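Adenylation domain (Streptomyces sp., PDB 5N9X) is an adenylation domain of the ANL superfamily, pairing a large AMP-binding-family region with a smaller C-terminal domain. Local coordinates at residues T19-F24 / I88-A93; A79-A84 / H207-D212; V161-Y166 / T316-T321. All blocks are in the same frame, centred on the assembly; numbering follows the deposited sequence.

From the N terminus, residues 19-24 hold the N-cap and first turn of helix 20-30, and contact 1 closes the first long loop when the end of helix 79-90 returns beside it. Contact 2 opens on the first turns of that same helix, before contact 1 is closed, so the two cross; it reaches the loop 207-212 that precedes helix 213-222. Contact 3 opens on strand 161-167, inside the span of contact 2, and closes at the loop 316-321, crossing contact 2 in turn. Contacts 1 and 3 follow in series yet touch through L89, L20 and A162. Segments 207-212 and 316-321 both line the bound threonine, tying helix 79-90 and strand 161-167 to its pocket loops.

Contact 1 (T19-F24 / I88-A93); sequences TLVDLF and ILRAGA
V21 and R90 bring the two backbones together, their CA atoms 5.9 Å apart, where the first turn of helix 20-30 meets the last turn of helix 79-90. One chain is just entering a helix, with T19 at its N-cap; the other is just leaving one, with G92 the first residue to depart from helical angles. The CG2 methyl of V21 rests against the peptide that joins L89 to R90, 3.5 Å from L89 O and 3.7 Å from R90 N. With CG1 anti to the backbone N (chi1 164°), V21 sets that other methyl beside the carbonyl carbon, where it meets R90 CD at 4.2 Å. These two side chains cross obliquely, and a bend at chi2 carries the arginine chain past the valine.

Both helix ends have classical caps. T19 and D22 form a capping box: D22 N donates to T19 OG1 over 3.1 Å, nearly straight at 165°, while T19 N donates to D22 OD2, also at 3.1 Å, from the anti side and 33° out of the carboxylate plane. At the other end, the positive phi of G92, which favours glycine, goes with a Schellman motif in which G92 N bonds back to L89 O and A93 N to I88 O. L89 O therefore holds a helix-ending bond while the V21 methyl packs on it.

Beside V21, L20 CB approaches L89 CD1 at 4.3 Å, a looser apolar touch in a buried setting. L20 and L89 also both lie against W219 of helix 213-222. Of its side chain, R90 turns the aliphatic CD to the valine; the guanidinium forms a salt bridge with E54 through NE and a hydrogen bond with P153 O through NH1.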
ATOM      1  N   THR A  19      14.554 -16.608  -0.874  1.00 19.00           N
ATOM      2  CA  THR A  19      14.180 -15.552  -1.807  1.00 22.43           C
ATOM      3  C   THR A  19      12.767 -15.740  -2.393  1.00 23.02           C
ATOM      4  O   THR A  19      12.128 -16.776  -2.190  1.00 21.19           O
ATOM      5  CB  THR A  19      15.213 -15.473  -2.956  1.00 19.57           C
ATOM      6  OG1 THR A  19      15.019 -16.581  -3.838  1.00 24.92           O
ATOM      7  CG2 THR A  19      16.620 -15.538  -2.400  1.00 17.98           C
ATOM      8  N   LEU A  20      12.293 -14.731  -3.118  1.00 16.29           N
ATOM      9  CA  LEU A  20      11.010 -14.809  -3.810  1.00 23.05           C
ATOM     10  C   LEU A  20      11.090 -15.799  -4.999  1.00 12.95           C
ATOM     11  O   LEU A  20      10.147 -16.530  -5.298  1.00 14.34           O
ATOM     12  CB  LEU A  20      10.578 -13.406  -4.276  1.00 13.60           C
ATOM     13  CG  LEU A  20      10.288 -12.396  -3.147  1.00 12.67           C
ATOM     14  CD1 LEU A  20      10.079 -10.968  -3.671  1.00 10.65           C
ATOM     15  CD2 LEU A  20       9.095 -12.828  -2.286  1.00 10.37           C
ATOM     16  N   VAL A  21      12.238 -15.828  -5.644  1.00 16.09           N
ATOM     17  CA  VAL A  21      12.514 -16.782  -6.708  1.00 15.84           C
ATOM     18  C   VAL A  21      12.329 -18.219  -6.171  1.00 15.55           C
ATOM     19  O   VAL A  21      11.657 -19.030  -6.790  1.00 13.80           O
ATOM     20  CB  VAL A  21      13.951 -16.555  -7.265  1.00 14.93           C
ATOM     21  CG1 VAL A  21      14.436 -17.738  -8.078  1.00 16.72           C
ATOM     22  CG2 VAL A  21      14.030 -15.242  -8.057  1.00 14.64           C
ATOM     23  N   ASP A  22      12.903 -18.501  -4.999  1.00 15.26           N
ATOM     24  CA  ASP A  22      12.761 -19.789  -4.344  1.00 14.64           C
ATOM     25  C   ASP A  22      11.285 -20.110  -4.114  1.00 23.74           C
ATOM     26  O   ASP A  22      10.821 -21.217  -4.426  1.00 23.89           O
ATOM     27  CB  ASP A  22      13.494 -19.821  -2.990  1.00 24.75           C
ATOM     28  CG  ASP A  22      15.024 -19.761  -3.112  1.00 38.02           C
ATOM     29  OD1 ASP A  22      15.597 -20.289  -4.097  1.00 30.61           O
ATOM     30  OD2 ASP A  22      15.648 -19.202  -2.170  1.00 37.11           O
ATOM     31  N   LEU A  23      10.550 -19.146  -3.555  1.00 19.27           N
ATOM     32  CA  LEU A  23       9.132 -19.339  -3.257  1.00 17.65           C
ATOM     33  C   LEU A  23       8.325 -19.705  -4.487  1.00 15.29           C
ATOM     34  O   LEU A  23       7.539 -20.655  -4.454  1.00 17.38           O
ATOM     35  CB  LEU A  23       8.511 -18.097  -2.590  1.00 13.65           C
ATOM     36  CG  LEU A  23       9.101 -17.622  -1.246  1.00 18.62           C
ATOM     37  CD1 LEU A  23       8.366 -16.371  -0.738  1.00 21.11           C
ATOM     38  CD2 LEU A  23       9.183 -18.697  -0.150  1.00 13.42           C
ATOM     39  N   PHE A  24       8.514 -18.962  -5.567  1.00 12.79           N
ATOM     40  CA  PHE A  24       7.838 -19.290  -6.808  1.00 16.43           C
ATOM     41  C   PHE A  24       8.280 -20.658  -7.356  1.00 24.44           C
ATOM     42  O   PHE A  24       7.465 -21.399  -7.908  1.00 18.81           O
ATOM     43  CB  PHE A  24       8.082 -18.230  -7.876  1.00 13.34           C
ATOM     44  CG  PHE A  24       7.344 -18.499  -9.158  1.00 17.88           C
ATOM     45  CD1 PHE A  24       5.975 -18.726  -9.145  1.00 14.21           C
ATOM     46  CD2 PHE A  24       8.004 -18.523 -10.366  1.00 13.13           C
ATOM     47  CE1 PHE A  24       5.283 -18.968 -10.319  1.00 15.06           C
ATOM     48  CE2 PHE A  24       7.320 -18.782 -11.547  1.00 17.84           C
ATOM     49  CZ  PHE A  24       5.955 -19.003 -11.521  1.00 13.35           C
ATOM     50  N   ILE A  88      12.611 -10.657 -14.298  1.00 15.15           N
ATOM     51  CA  ILE A  88      13.516  -9.699 -13.671  1.00 16.61           C
ATOM     52  C   ILE A  88      14.091 -10.233 -12.355  1.00 13.71           C
ATOM     53  O   ILE A  88      15.294 -10.111 -12.103  1.00 17.67           O
ATOM     54  CB  ILE A  88      12.802  -8.329 -13.435  1.00 14.14           C
ATOM     55  CG1 ILE A  88      12.525  -7.640 -14.770  1.00 10.13           C
ATOM     56  CG2 ILE A  88      13.609  -7.435 -12.532  1.00 14.65           C
ATOM     57  CD1 ILE A  88      11.632  -6.402 -14.667  1.00 19.37           C
ATOM     58  N   LEU A  89      13.248 -10.843 -11.525  1.00 13.27           N
ATOM     59  CA  LEU A  89      13.705 -11.375 -10.241  1.00 12.37           C
ATOM     60  C   LEU A  89      14.609 -12.599 -10.432  1.00 25.28           C
ATOM     61  O   LEU A  89      15.682 -12.697  -9.801  1.00 17.14           O
ATOM     62  CB  LEU A  89      12.521 -11.739  -9.350  1.00 12.90           C
ATOM     63  CG  LEU A  89      11.597 -10.624  -8.867  1.00 21.57           C
ATOM     64  CD1 LEU A  89      10.469 -11.192  -7.990  1.00 12.02           C
ATOM     65  CD2 LEU A  89      12.403  -9.518  -8.133  1.00 12.16           C
ATOM     66  N   ARG A  90      14.171 -13.522 -11.299  1.00 17.12           N
ATOM     67  CA  ARG A  90      14.978 -14.686 -11.645  1.00 21.54           C
ATOM     68  C   ARG A  90      16.353 -14.267 -12.181  1.00 23.08           C
ATOM     69  O   ARG A  90      17.350 -14.898 -11.844  1.00 24.11           O
ATOM     70  CB  ARG A  90      14.246 -15.592 -12.644  1.00 15.22           C
ATOM     71  CG  ARG A  90      15.104 -16.737 -13.187  1.00 20.34           C
ATOM     72  CD  ARG A  90      15.486 -17.701 -12.097  1.00 19.71           C
ATOM     73  NE  ARG A  90      16.434 -18.723 -12.543  1.00 26.91           N
ATOM     74  CZ  ARG A  90      17.766 -18.601 -12.488  1.00 34.76           C
ATOM     75  NH1 ARG A  90      18.326 -17.477 -12.045  1.00 21.60           N
ATOM     76  NH2 ARG A  90      18.542 -19.597 -12.901  1.00 19.26           N
ATOM     77  N   ALA A  91      16.423 -13.180 -12.944  1.00 13.27           N
ATOM     78  CA  ALA A  91      17.721 -12.681 -13.424  1.00 14.12           C
ATOM     79  C   ALA A  91      18.597 -12.046 -12.331  1.00 19.00           C
ATOM     80  O   ALA A  91      19.663 -11.493 -12.617  1.00 26.06           O
ATOM     81  CB  ALA A  91      17.514 -11.673 -14.537  1.00 12.63           C
ATOM     82  N   GLY A  92      18.141 -12.095 -11.083  1.00 24.09           N
ATOM     83  CA  GLY A  92      18.897 -11.535  -9.972  1.00 25.32           C
ATOM     84  C   GLY A  92      18.782 -10.024  -9.798  1.00 19.59           C
ATOM     85  O   GLY A  92      19.491  -9.439  -8.982  1.00 17.69           O
ATOM     86  N   ALA A  93      17.881  -9.406 -10.559  1.00 14.99           N
ATOM     87  CA  ALA A  93      17.751  -7.957 -10.614  1.00 17.05           C
ATOM     88  C   ALA A  93      16.567  -7.490  -9.799  1.00 16.29           C
ATOM     89  O   ALA A  93      15.713  -8.289  -9.416  1.00 21.22           O
ATOM     90  CB  ALA A  93      17.599  -7.484 -12.061  1.00 21.31           C
TER

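Contact 2 (A79-A84 / H207-D212); sequences ANAIAA and HSMAFD. With THR (threonine), chain C.
M209 points its sulfur between two residues of one helical turn: SD lies 4.2 Å from A81 CB and likewise 4.2 Å from I82 CD1. The methionine is extended to SD (chi2 -164°) and bent at chi3; SD, at the elbow, is the atom that touches. A81 CB points toward the loop. I82 leaves the helix obliquely to that direction, but its outer torsion (chi2 -62°) swings CD1 back to the sulfur, where the two side chains meet at a slant. The backbones stay well apart, with 9.0 Å between A81 CA and M209 CA.

M209 sits in a type I turn from S208 to F211, fixed by F211 N bonding to S208 O. An ST turn is superimposed on it, in which S208 OG accepts from A210 N at 3.0 Å; the same hydroxyl is hydrogen-bonded to D99. F211, the last residue of the turn, and D212 after it both meet the bound threonine, in whose pocket they lie. D212 OD1 accepts from the threonine N at 2.7 Å, and F211 turns its ring edge to the ligand, with CE1 3.3 Å from the threonine O and H207 CD2 also at the edge.

The contact thus joins helix 79-90 to the loop between strand 202-205 and helix 213-222; L73 of strand 70-74 also touches M209, and helix 46-62 packs against the helix through W52 and L49.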
ATOM      1  N   ALA A  79      -0.822 -10.858 -17.635  1.00 23.94           N
ATOM      2  CA  ALA A  79       0.147 -11.926 -17.836  1.00 14.43           C
ATOM      3  C   ALA A  79       1.570 -11.412 -18.091  1.00 16.06           C
ATOM      4  O   ALA A  79       2.501 -11.820 -17.404  1.00 19.89           O
ATOM      5  CB  ALA A  79      -0.310 -12.809 -18.978  1.00 15.40           C
ATOM      6  N   ASN A  80       1.742 -10.526 -19.070  1.00 18.04           N
ATOM      7  CA  ASN A  80       3.077 -10.068 -19.445  1.00 15.72           C
ATOM      8  C   ASN A  80       3.778  -9.317 -18.329  1.00 13.41           C
ATOM      9  O   ASN A  80       4.964  -9.494 -18.113  1.00 18.55           O
ATOM     10  CB  ASN A  80       3.033  -9.164 -20.694  1.00 25.37           C
ATOM     11  CG  ASN A  80       2.370  -9.829 -21.901  1.00 21.59           C
ATOM     12  OD1 ASN A  80       2.538 -11.033 -22.156  1.00 19.41           O
ATOM     13  ND2 ASN A  80       1.639  -9.031 -22.666  1.00 18.86           N
ATOM     14  N   ALA A  81       3.053  -8.460 -17.628  1.00 16.22           N
ATOM     15  CA  ALA A  81       3.647  -7.680 -16.551  1.00 15.16           C
ATOM     16  C   ALA A  81       4.167  -8.586 -15.432  1.00 19.76           C
ATOM     17  O   ALA A  81       5.256  -8.357 -14.892  1.00 21.76           O
ATOM     18  CB  ALA A  81       2.638  -6.678 -16.001  1.00 12.16           C
ATOM     19  N   ILE A  82       3.391  -9.614 -15.099  1.00 15.56           N
ATOM     20  CA  ILE A  82       3.743 -10.533 -14.038  1.00 14.29           C
ATOM     21  C   ILE A  82       4.935 -11.401 -14.441  1.00 20.56           C
ATOM     22  O   ILE A  82       5.881 -11.607 -13.643  1.00 18.69           O
ATOM     23  CB  ILE A  82       2.541 -11.461 -13.660  1.00 11.30           C
ATOM     24  CG1 ILE A  82       1.372 -10.645 -13.101  1.00 12.07           C
ATOM     25  CG2 ILE A  82       2.990 -12.521 -12.689  1.00  9.65           C
ATOM     26  CD1 ILE A  82       1.697  -9.888 -11.792  1.00 13.59           C
ATOM     27  N   ALA A  83       4.877 -11.937 -15.658  1.00  9.85           N
ATOM     28  CA  ALA A  83       5.940 -12.802 -16.138  1.00 13.42           C
ATOM     29  C   ALA A  83       7.248 -12.004 -16.270  1.00 15.19           C
ATOM     30  O   ALA A  83       8.326 -12.491 -15.912  1.00 14.37           O
ATOM     31  CB  ALA A  83       5.542 -13.457 -17.482  1.00 14.77           C
ATOM     32  N   ALA A  84       7.143 -10.772 -16.758  1.00  9.92           N
ATOM     33  CA  ALA A  84       8.295  -9.894 -16.793  1.00 16.73           C
ATOM     34  C   ALA A  84       8.863  -9.686 -15.394  1.00 16.33           C
ATOM     35  O   ALA A  84      10.086  -9.670 -15.195  1.00 16.42           O
ATOM     36  CB  ALA A  84       7.931  -8.553 -17.426  1.00 18.11           C
ATOM     37  N   HIS A 207      -4.372  -3.822  -6.631  1.00 14.49           N
ATOM     38  CA  HIS A 207      -3.537  -2.627  -6.495  1.00 20.31           C
ATOM     39  C   HIS A 207      -2.414  -2.469  -7.537  1.00 18.06           C
ATOM     40  O   HIS A 207      -1.947  -3.439  -8.126  1.00 14.41           O
ATOM     41  CB  HIS A 207      -2.925  -2.580  -5.081  1.00 14.37           C
ATOM     42  CG  HIS A 207      -3.937  -2.410  -3.992  1.00 14.06           C
ATOM     43  ND1 HIS A 207      -4.524  -3.475  -3.337  1.00 17.73           N
ATOM     44  CD2 HIS A 207      -4.484  -1.297  -3.460  1.00 13.12           C
ATOM     45  CE1 HIS A 207      -5.368  -3.018  -2.430  1.00 14.11           C
ATOM     46  NE2 HIS A 207      -5.359  -1.700  -2.479  1.00 16.02           N
ATOM     47  N   SER A 208      -1.998  -1.222  -7.747  1.00 17.07           N
ATOM     48  CA  SER A 208      -0.968  -0.900  -8.732  1.00 14.12           C
ATOM     49  C   SER A 208       0.320  -1.639  -8.451  1.00 14.59           C
ATOM     50  O   SER A 208       0.683  -1.838  -7.293  1.00 17.52           O
ATOM     51  CB  SER A 208      -0.692   0.598  -8.751  1.00 16.54           C
ATOM     52  OG  SER A 208       0.531   0.852  -9.401  1.00 17.80           O
ATOM     53  N   MET A 209       1.032  -2.055  -9.486  1.00 11.50           N
ATOM     54  CA  MET A 209       2.270  -2.756  -9.197  1.00 16.96           C
ATOM     55  C   MET A 209       3.329  -1.812  -8.592  1.00 13.25           C
ATOM     56  O   MET A 209       4.310  -2.276  -8.006  1.00 10.15           O
ATOM     57  CB  MET A 209       2.774  -3.476 -10.445  1.00 18.74           C
ATOM     58  CG  MET A 209       1.947  -4.736 -10.720  1.00 19.48           C
ATOM     59  SD  MET A 209       2.746  -5.863 -11.862  1.00 21.98           S
ATOM     60  CE  MET A 209       4.314  -6.042 -10.997  1.00 15.02           C
ATOM     61  N   ALA A 210       3.071  -0.501  -8.664  1.00 11.21           N
ATOM     62  CA  ALA A 210       3.937   0.508  -8.035  1.00 25.59           C
ATOM     63  C   ALA A 210       3.478   0.899  -6.615  1.00 23.35           C
ATOM     64  O   ALA A 210       3.934   1.901  -6.066  1.00 25.19           O
ATOM     65  CB  ALA A 210       4.023   1.746  -8.909  1.00 19.56           C
ATOM     66  N   PHE A 211       2.561   0.111  -6.056  1.00 19.80           N
ATOM     67  CA  PHE A 211       2.131   0.210  -4.657  1.00 14.99           C
ATOM     68  C   PHE A 211       2.425  -1.126  -3.960  1.00 13.38           C
ATOM     69  O   PHE A 211       2.055  -2.198  -4.461  1.00 13.96           O
ATOM     70  CB  PHE A 211       0.648   0.589  -4.599  1.00 12.23           C
ATOM     71  CG  PHE A 211       0.094   0.703  -3.217  1.00 12.91           C
ATOM     72  CD1 PHE A 211       0.857   1.233  -2.179  1.00 17.35           C
ATOM     73  CD2 PHE A 211      -1.234   0.353  -2.969  1.00 12.70           C
ATOM     74  CE1 PHE A 211       0.327   1.354  -0.899  1.00 12.93           C
ATOM     75  CE2 PHE A 211      -1.777   0.482  -1.710  1.00 13.13           C
ATOM     76  CZ  PHE A 211      -0.997   0.980  -0.663  1.00 17.12           C
ATOM     77  N   ASP A 212       3.117  -1.078  -2.828  1.00 12.38           N
ATOM     78  CA  ASP A 212       3.683  -2.301  -2.292  1.00 13.63           C
ATOM     79  C   ASP A 212       2.614  -3.300  -1.761  1.00 10.92           C
ATOM     80  O   ASP A 212       2.918  -4.449  -1.458  1.00 13.82           O
ATOM     81  CB  ASP A 212       4.757  -1.956  -1.244  1.00 11.11           C
ATOM     82  CG  ASP A 212       4.189  -1.613   0.120  1.00 20.91           C
ATOM     83  OD1 ASP A 212       2.976  -1.323   0.260  1.00 14.43           O
ATOM     84  OD2 ASP A 212       4.989  -1.654   1.080  1.00 17.96           O
TER
HETATM   85  N   THR C 601       2.325  -0.667   2.745  1.00 16.63           N
HETATM   86  CA  THR C 601       1.051  -0.040   2.361  1.00 26.72           C
HETATM   87  C   THR C 601       1.196   1.430   2.636  1.00 28.26           C
HETATM   88  O   THR C 601       0.402   2.329   2.295  1.00 20.35           O
HETATM   89  CB  THR C 601      -0.160  -0.583   3.156  1.00 23.24           C
HETATM   90  OG1 THR C 601       0.140  -0.588   4.567  1.00 19.43           O
HETATM   91  CG2 THR C 601      -0.516  -1.988   2.686  1.00 14.32           C
HETATM   92  OXT THR C 601       2.204   1.670   3.286  1.00 28.08           O

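Contact 3 (V161-Y166 / T316-T321); sequences VAYIIY and TTVHAT. With THR (threonine), chain C.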
ATOM      1  N   VAL A 161      18.192  -6.956  -3.572  1.00 14.94           N
ATOM      2  CA  VAL A 161      16.987  -6.146  -3.667  1.00 11.37           C
ATOM      3  C   VAL A 161      16.005  -6.772  -4.644  1.00 18.80           C
ATOM      4  O   VAL A 161      16.359  -7.099  -5.776  1.00 14.96           O
ATOM      5  CB  VAL A 161      17.315  -4.694  -4.101  1.00 14.49           C
ATOM      6  CG1 VAL A 161      16.077  -3.839  -4.170  1.00 10.14           C
ATOM      7  CG2 VAL A 161      18.309  -4.069  -3.135  1.00 12.13           C
ATOM      8  N   ALA A 162      14.764  -6.929  -4.195  1.00 14.24           N
ATOM      9  CA  ALA A 162      13.729  -7.493  -5.029  1.00 12.31           C
ATOM     10  C   ALA A 162      12.999  -6.375  -5.765  1.00 13.89           C
ATOM     11  O   ALA A 162      12.666  -6.487  -6.942  1.00 13.72           O
ATOM     12  CB  ALA A 162      12.752  -8.324  -4.185  1.00  8.96           C
ATOM     13  N   TYR A 163      12.734  -5.287  -5.061  1.00 14.52           N
ATOM     14  CA  TYR A 163      12.026  -4.185  -5.680  1.00 12.76           C
ATOM     15  C   TYR A 163      12.344  -2.846  -5.065  1.00 15.30           C
ATOM     16  O   TYR A 163      12.853  -2.747  -3.954  1.00 13.30           O
ATOM     17  CB  TYR A 163      10.518  -4.423  -5.647  1.00 12.20           C
ATOM     18  CG  TYR A 163       9.857  -4.484  -4.288  1.00 17.13           C
ATOM     19  CD1 TYR A 163       9.444  -3.325  -3.623  1.00 16.27           C
ATOM     20  CD2 TYR A 163       9.592  -5.703  -3.698  1.00 11.09           C
ATOM     21  CE1 TYR A 163       8.803  -3.395  -2.408  1.00 12.48           C
ATOM     22  CE2 TYR A 163       8.960  -5.786  -2.487  1.00 12.75           C
ATOM     23  CZ  TYR A 163       8.566  -4.640  -1.839  1.00 19.02           C
ATOM     24  OH  TYR A 163       7.931  -4.757  -0.618  1.00  9.25           O
ATOM     25  N   ILE A 164      12.063  -1.817  -5.852  1.00 14.30           N
ATOM     26  CA  ILE A 164      12.231  -0.463  -5.433  1.00 14.07           C
ATOM     27  C   ILE A 164      10.981   0.298  -5.790  1.00 15.47           C
ATOM     28  O   ILE A 164      10.670   0.562  -6.957  1.00 17.09           O
ATOM     29  CB  ILE A 164      13.470   0.162  -6.055  1.00 20.58           C
ATOM     30  CG1 ILE A 164      14.683  -0.471  -5.413  1.00 20.17           C
ATOM     31  CG2 ILE A 164      13.476   1.668  -5.835  1.00 15.86           C
ATOM     32  CD1 ILE A 164      15.833  -0.534  -6.279  1.00 24.61           C
ATOM     33  N   ILE A 165      10.242   0.591  -4.736  1.00 14.18           N
ATOM     34  CA  ILE A 165       8.969   1.252  -4.836  1.00 23.74           C
ATOM     35  C   ILE A 165       9.138   2.665  -4.300  1.00 15.46           C
ATOM     36  O   ILE A 165       9.845   2.889  -3.317  1.00 14.67           O
ATOM     37  CB  ILE A 165       7.901   0.452  -4.084  1.00 15.36           C
ATOM     38  CG1 ILE A 165       7.263  -0.532  -5.073  1.00 22.32           C
ATOM     39  CG2 ILE A 165       6.875   1.366  -3.451  1.00 22.49           C
ATOM     40  CD1 ILE A 165       6.110  -1.348  -4.519  1.00 20.08           C
ATOM     41  N   TYR A 166       8.547   3.620  -4.999  1.00 23.22           N
ATOM     42  CA  TYR A 166       8.690   5.023  -4.640  1.00 25.32           C
ATOM     43  C   TYR A 166       7.520   5.508  -3.817  1.00 29.72           C
ATOM     44  O   TYR A 166       6.364   5.315  -4.183  1.00 30.95           O
ATOM     45  CB  TYR A 166       8.871   5.875  -5.900  1.00 23.47           C
ATOM     46  CG  TYR A 166      10.312   5.940  -6.333  1.00 30.44           C
ATOM     47  CD1 TYR A 166      10.948   4.838  -6.886  1.00 24.46           C
ATOM     48  CD2 TYR A 166      11.049   7.102  -6.154  1.00 25.77           C
ATOM     49  CE1 TYR A 166      12.268   4.906  -7.268  1.00 26.60           C
ATOM     50  CE2 TYR A 166      12.354   7.177  -6.527  1.00 20.85           C
ATOM     51  CZ  TYR A 166      12.961   6.077  -7.082  1.00 25.97           C
ATOM     52  OH  TYR A 166      14.273   6.142  -7.452  1.00 27.15           O
ATOM     53  N   THR A 316       9.042  -0.990   5.964  1.00 10.97           N
ATOM     54  CA  THR A 316       9.163  -2.229   6.732  1.00  9.81           C
ATOM     55  C   THR A 316       8.410  -3.375   6.055  1.00 10.16           C
ATOM     56  O   THR A 316       7.950  -4.322   6.713  1.00 15.49           O
ATOM     57  CB  THR A 316       8.680  -2.036   8.208  1.00 14.46           C
ATOM     58  OG1 THR A 316       7.277  -1.769   8.247  1.00 12.53           O
ATOM     59  CG2 THR A 316       9.426  -0.899   8.875  1.00 13.55           C
ATOM     60  N   THR A 317       8.277  -3.242   4.739  1.00 10.49           N
ATOM     61  CA  THR A 317       7.768  -4.260   3.818  1.00  8.61           C
ATOM     62  C   THR A 317       6.269  -4.574   3.975  1.00  9.57           C
ATOM     63  O   THR A 317       5.899  -5.608   4.509  1.00  9.25           O
ATOM     64  CB  THR A 317       8.595  -5.583   3.921  1.00 12.22           C
ATOM     65  OG1 THR A 317       9.988  -5.276   4.074  1.00 10.64           O
ATOM     66  CG2 THR A 317       8.391  -6.470   2.669  1.00 12.12           C
ATOM     67  N   VAL A 318       5.437  -3.693   3.424  1.00  6.36           N
ATOM     68  CA  VAL A 318       3.989  -3.868   3.311  1.00  9.35           C
ATOM     69  C   VAL A 318       3.178  -3.828   4.622  1.00 13.04           C
ATOM     70  O   VAL A 318       2.344  -2.935   4.783  1.00 17.16           O
ATOM     71  CB  VAL A 318       3.623  -5.177   2.562  1.00 15.80           C
ATOM     72  CG1 VAL A 318       2.212  -5.063   2.020  1.00  8.05           C
ATOM     73  CG2 VAL A 318       4.612  -5.446   1.399  1.00 10.44           C
ATOM     74  N   HIS A 319       3.397  -4.782   5.531  1.00 10.62           N
ATOM     75  CA  HIS A 319       2.666  -4.845   6.811  1.00 11.57           C
ATOM     76  C   HIS A 319       3.571  -4.929   8.030  1.00 12.10           C
ATOM     77  O   HIS A 319       4.623  -5.562   7.984  1.00 12.54           O
ATOM     78  CB  HIS A 319       1.697  -6.051   6.854  1.00 10.10           C
ATOM     79  CG  HIS A 319       0.869  -6.220   5.619  1.00 11.22           C
ATOM     80  ND1 HIS A 319      -0.057  -5.286   5.220  1.00 13.25           N
ATOM     81  CD2 HIS A 319       0.822  -7.221   4.704  1.00 10.95           C
ATOM     82  CE1 HIS A 319      -0.638  -5.700   4.102  1.00 11.94           C
ATOM     83  NE2 HIS A 319      -0.124  -6.868   3.769  1.00  9.33           N
ATOM     84  N   ALA A 320       3.125  -4.334   9.135  1.00 13.20           N
ATOM     85  CA  ALA A 320       3.908  -4.338  10.362  1.00 11.19           C
ATOM     86  C   ALA A 320       3.098  -4.822  11.573  1.00 18.57           C
ATOM     87  O   ALA A 320       3.675  -5.093  12.645  1.00 19.39           O
ATOM     88  CB  ALA A 320       4.457  -2.956  10.628  1.00 12.41           C
ATOM     89  N   THR A 321       1.774  -4.889  11.432  1.00 11.48           N
ATOM     90  CA  THR A 321       0.910  -5.367  12.520  1.00 13.49           C
ATOM     91  C   THR A 321      -0.243  -6.205  11.987  1.00 17.11           C
ATOM     92  O   THR A 321      -0.430  -6.316  10.776  1.00 16.27           O
ATOM     93  CB  THR A 321       0.310  -4.211  13.377  1.00 15.94           C
ATOM     94  OG1 THR A 321      -0.780  -3.595  12.689  1.00 14.93           O
ATOM     95  CG2 THR A 321       1.351  -3.159  13.709  1.00 16.86           C
TER
HETATM   96  N   THR C 601       2.325  -0.667   2.745  1.00 16.63           N
HETATM   97  CA  THR C 601       1.051  -0.040   2.361  1.00 26.72           C
HETATM   98  C   THR C 601       1.196   1.430   2.636  1.00 28.26           C
HETATM   99  O   THR C 601       0.402   2.329   2.295  1.00 20.35           O
HETATM  100  CB  THR C 601      -0.160  -0.583   3.156  1.00 23.24           C
HETATM  101  OG1 THR C 601       0.140  -0.588   4.567  1.00 19.43           O
HETATM  102  CG2 THR C 601      -0.516  -1.988   2.686  1.00 14.32           C
HETATM  103  OXT THR C 601       2.204   1.670   3.286  1.00 28.08           O
HETATM  104  O   HOH W   1       7.416  -2.624   1.040  1.00 12.39           O
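The Y163 ring reaches the loop with its phenol end, OH lying 3.7 Å from T317 CG2 and 3.9 Å from V318 CG2. A water sits at the ring edge, in its plane, and accepts from Y163 OH at 2.8 Å; it also takes a weak bond from V318 N, bridging strand and loop. The H319 ring carries V318 CG1 over one face, offset toward the rim, while W216 meets the ring edge-to-face.

Y163 crosses V318 at about a right angle, its OH against the CG2 methyl. T317 turns its methyl to the tyrosine and keeps OG1 for Q370 O. T317 and V318 both have positive phi, and H319 N bonds to T317 O at 2.8 Å, which closes a classic gamma turn centred on V318. V318 O accepts from the threonine N at 3.0 Å and from the threonine OG1 at 3.2 Å. D212 OD2 makes a weak hydrogen bond with V318 N.

A classic beta bulge, with A162 and Y163 both facing V179, lies in the strand at the tyrosine. The arrangement belongs to the wall of the threonine pocket, which V318 and H319 line together with D212 and F211.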